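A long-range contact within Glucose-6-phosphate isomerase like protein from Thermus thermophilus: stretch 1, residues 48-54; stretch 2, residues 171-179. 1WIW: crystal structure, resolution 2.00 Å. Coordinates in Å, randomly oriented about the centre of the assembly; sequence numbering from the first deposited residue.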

# COMPACT_ATOMS: atom_id res chain seq x y z
N GLN B 48 -10.51 7.47 -4.57
CA GLN B 48 -9.08 7.37 -4.87
C GLN B 48 -8.69 6.34 -5.93
O GLN B 48 -7.96 6.65 -6.86
N PHE B 49 -9.16 5.11 -5.77
CA PHE B 49 -8.84 4.05 -6.71
C PHE B 49 -9.23 4.45 -8.14
O PHE B 49 -8.46 4.27 -9.08
N ALA B 50 -10.44 5.00 -8.28
CA ALA B 50 -10.95 5.41 -9.58
C ALA B 50 -10.09 6.51 -10.19
O ALA B 50 -9.82 6.52 -11.40
N ALA B 51 -9.66 7.46 -9.36
CA ALA B 51 -8.81 8.55 -9.83
C ALA B 51 -7.53 7.97 -10.43
O ALA B 51 -7.09 8.39 -11.50
N LEU B 52 -6.93 7.01 -9.73
CA LEU B 52 -5.70 6.39 -10.21
C LEU B 52 -5.92 5.57 -11.47
O LEU B 52 -5.11 5.63 -12.40
N LEU B 53 -7.01 4.82 -11.52
CA LEU B 53 -7.34 3.99 -12.68
C LEU B 53 -7.50 4.80 -13.95
O LEU B 53 -7.14 4.35 -15.03
N SER B 54 -8.07 6.00 -13.82
CA SER B 54 -8.29 6.87 -14.96
C SER B 54 -6.97 7.26 -15.63
O SER B 54 -6.93 7.54 -16.82
N LEU B 171 -0.56 -6.66 -12.67
CA LEU B 171 -1.08 -5.86 -13.78
C LEU B 171 -1.33 -4.41 -13.36
O LEU B 171 -1.29 -3.50 -14.19
N PHE B 172 -1.60 -4.21 -12.08
CA PHE B 172 -1.85 -2.88 -11.53
C PHE B 172 -1.79 -3.02 -10.01
O PHE B 172 -2.76 -3.47 -9.39
N ARG B 173 -0.66 -2.64 -9.43
CA ARG B 173 -0.45 -2.77 -8.00
C ARG B 173 -1.51 -2.13 -7.10
O ARG B 173 -1.84 -2.69 -6.05
N PRO B 174 -2.05 -0.96 -7.48
CA PRO B 174 -3.07 -0.35 -6.62
C PRO B 174 -4.33 -1.20 -6.43
O PRO B 174 -5.13 -0.94 -5.53
N LEU B 175 -4.51 -2.21 -7.28
CA LEU B 175 -5.69 -3.07 -7.16
C LEU B 175 -5.68 -3.81 -5.81
O LEU B 175 -6.72 -3.99 -5.19
N GLU B 176 -4.49 -4.24 -5.38
CA GLU B 176 -4.34 -4.96 -4.11
C GLU B 176 -4.97 -4.19 -2.95
O GLU B 176 -5.72 -4.74 -2.15
N GLY B 177 -4.64 -2.90 -2.88
CA GLY B 177 -5.18 -2.05 -1.83
C GLY B 177 -6.69 -1.95 -1.91
O GLY B 177 -7.37 -1.98 -0.89
N ALA B 178 -7.22 -1.83 -3.13
CA ALA B 178 -8.66 -1.72 -3.30
C ALA B 178 -9.37 -3.01 -2.87
O ALA B 178 -10.46 -2.96 -2.31
N VAL B 179 -8.75 -4.15 -3.16
CA VAL B 179 -9.33 -5.44 -2.79
C VAL B 179 -9.21 -5.65 -1.28
O VAL B 179 -10.11 -6.20 -0.65

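The two stretches, at least 119 residues apart in sequence wherever they touch, meet through a small apolar contact that buries 271 Å² in total. Their helices run nearly antiparallel, at 160°, with axes 10.5 Å apart at closest approach; no hydrogen bond crosses between them, and the side-chain contacts across the patch are apolar.

The principal bump is Phe-49. Its CA-to-CB bond points sideways, but the t rotamer (chi1 -173°) carries the ring across to the second helix, where it settles over Ala-178. The methyl group there points toward stretch 1, and Ala-178 CB lies 3.6 Å from the centroid of the Phe-49 ring, 3° off the ring normal, a CH-pi contact over the ring face. The far end of the ring enters the hollow beside Pro-174 and Leu-175: Phe-49 CE1 lies 3.5 Å from Pro-174 O and 3.7 Å from Leu-175 CA, while Phe-49 CZ meets Leu-175 CD1 at 3.8 Å. Leu-175, t at chi1 and p at chi2, thus adds a branch to the wall of this pocket.

Phe-172 is the reciprocal bump. It points toward stretch 1, also with chi1 t (-169°), and presents its edge to the first ring, Phe-49 CE1 to Phe-172 CE1 being 3.9 Å. Leu-53, its chi1 of -95° between wells, brings CD2 to 3.3 Å from Phe-172 CE1, though the placing of that leucine atom is less sure. Leu-52, m at both chi angles, contributes at the margin, its CB 4.4 Å from Phe-172 CZ.

The polar side chains make no contact across the interface. Glu-176 points away and forms a salt bridge within its own stretch, Arg-173 NE to Glu-176 OE1 at 2.7 Å, and Ser-54 OG donates to Ala-51 O at 2.6 Å.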

# COMPACT_ATOMS: atom_id res chain seq x y z
CB GLN B 48 -8.28 7.10 -3.60
CG GLN B 48 -6.78 7.08 -3.87
CD GLN B 48 -5.96 6.82 -2.63
OE1 GLN B 48 -5.90 7.65 -1.72
NE2 GLN B 48 -5.32 5.65 -2.58
CB PHE B 49 -9.56 2.76 -6.30
CG PHE B 49 -9.17 1.55 -7.10
CD1 PHE B 49 -7.83 1.18 -7.23
CD2 PHE B 49 -10.14 0.76 -7.71
CE1 PHE B 49 -7.47 0.04 -7.94
CE2 PHE B 49 -9.79 -0.38 -8.42
CZ PHE B 49 -8.46 -0.74 -8.54
CB ALA B 50 -12.40 5.89 -9.44
CB ALA B 51 -8.49 9.49 -8.68
CB LEU B 52 -5.09 5.51 -9.11
CG LEU B 52 -4.29 6.25 -8.02
CD1 LEU B 52 -3.04 6.85 -8.64
CD2 LEU B 52 -5.14 7.33 -7.36
CB LEU B 53 -8.65 3.22 -12.45
CG LEU B 53 -8.54 1.80 -11.92
CD1 LEU B 53 -7.71 0.94 -12.88
CD2 LEU B 53 -7.91 1.84 -10.56
CB SER B 54 -9.02 8.14 -14.52
OG SER B 54 -8.14 8.99 -13.80
CB LEU B 171 -2.36 -6.47 -14.35
CG LEU B 171 -3.71 -6.18 -13.69
CD1 LEU B 171 -4.84 -6.59 -14.65
CD2 LEU B 171 -3.82 -6.92 -12.37
CB PHE B 172 -3.22 -2.37 -11.97
CG PHE B 172 -3.45 -0.92 -11.68
CD1 PHE B 172 -4.50 -0.51 -10.88
CD2 PHE B 172 -2.61 0.05 -12.23
CE1 PHE B 172 -4.73 0.83 -10.63
CE2 PHE B 172 -2.83 1.40 -11.99
CZ PHE B 172 -3.89 1.79 -11.18
CB ARG B 173 0.95 -2.25 -7.62
CG ARG B 173 2.10 -3.05 -8.25
CD ARG B 173 2.06 -4.53 -7.87
NE ARG B 173 2.04 -4.72 -6.42
CZ ARG B 173 3.12 -4.63 -5.64
NH1 ARG B 173 2.99 -4.81 -4.33
NH2 ARG B 173 4.31 -4.40 -6.16
CB PRO B 174 -3.35 0.98 -7.30
CG PRO B 174 -2.01 1.33 -7.90
CD PRO B 174 -1.59 0.00 -8.50
CB LEU B 175 -5.75 -4.09 -8.30
CG LEU B 175 -6.84 -5.18 -8.18
CD1 LEU B 175 -8.22 -4.53 -8.12
CD2 LEU B 175 -6.75 -6.14 -9.37
CB GLU B 176 -2.85 -5.18 -3.81
CG GLU B 176 -2.14 -6.00 -4.87
CD GLU B 176 -0.64 -5.80 -4.86
OE1 GLU B 176 0.03 -6.40 -5.72
OE2 GLU B 176 -0.13 -5.04 -4.01
CB ALA B 178 -8.99 -1.40 -4.76
CB VAL B 179 -8.67 -6.61 -3.54
CG1 VAL B 179 -9.15 -7.94 -2.96
CG2 VAL B 179 -9.04 -6.55 -5.03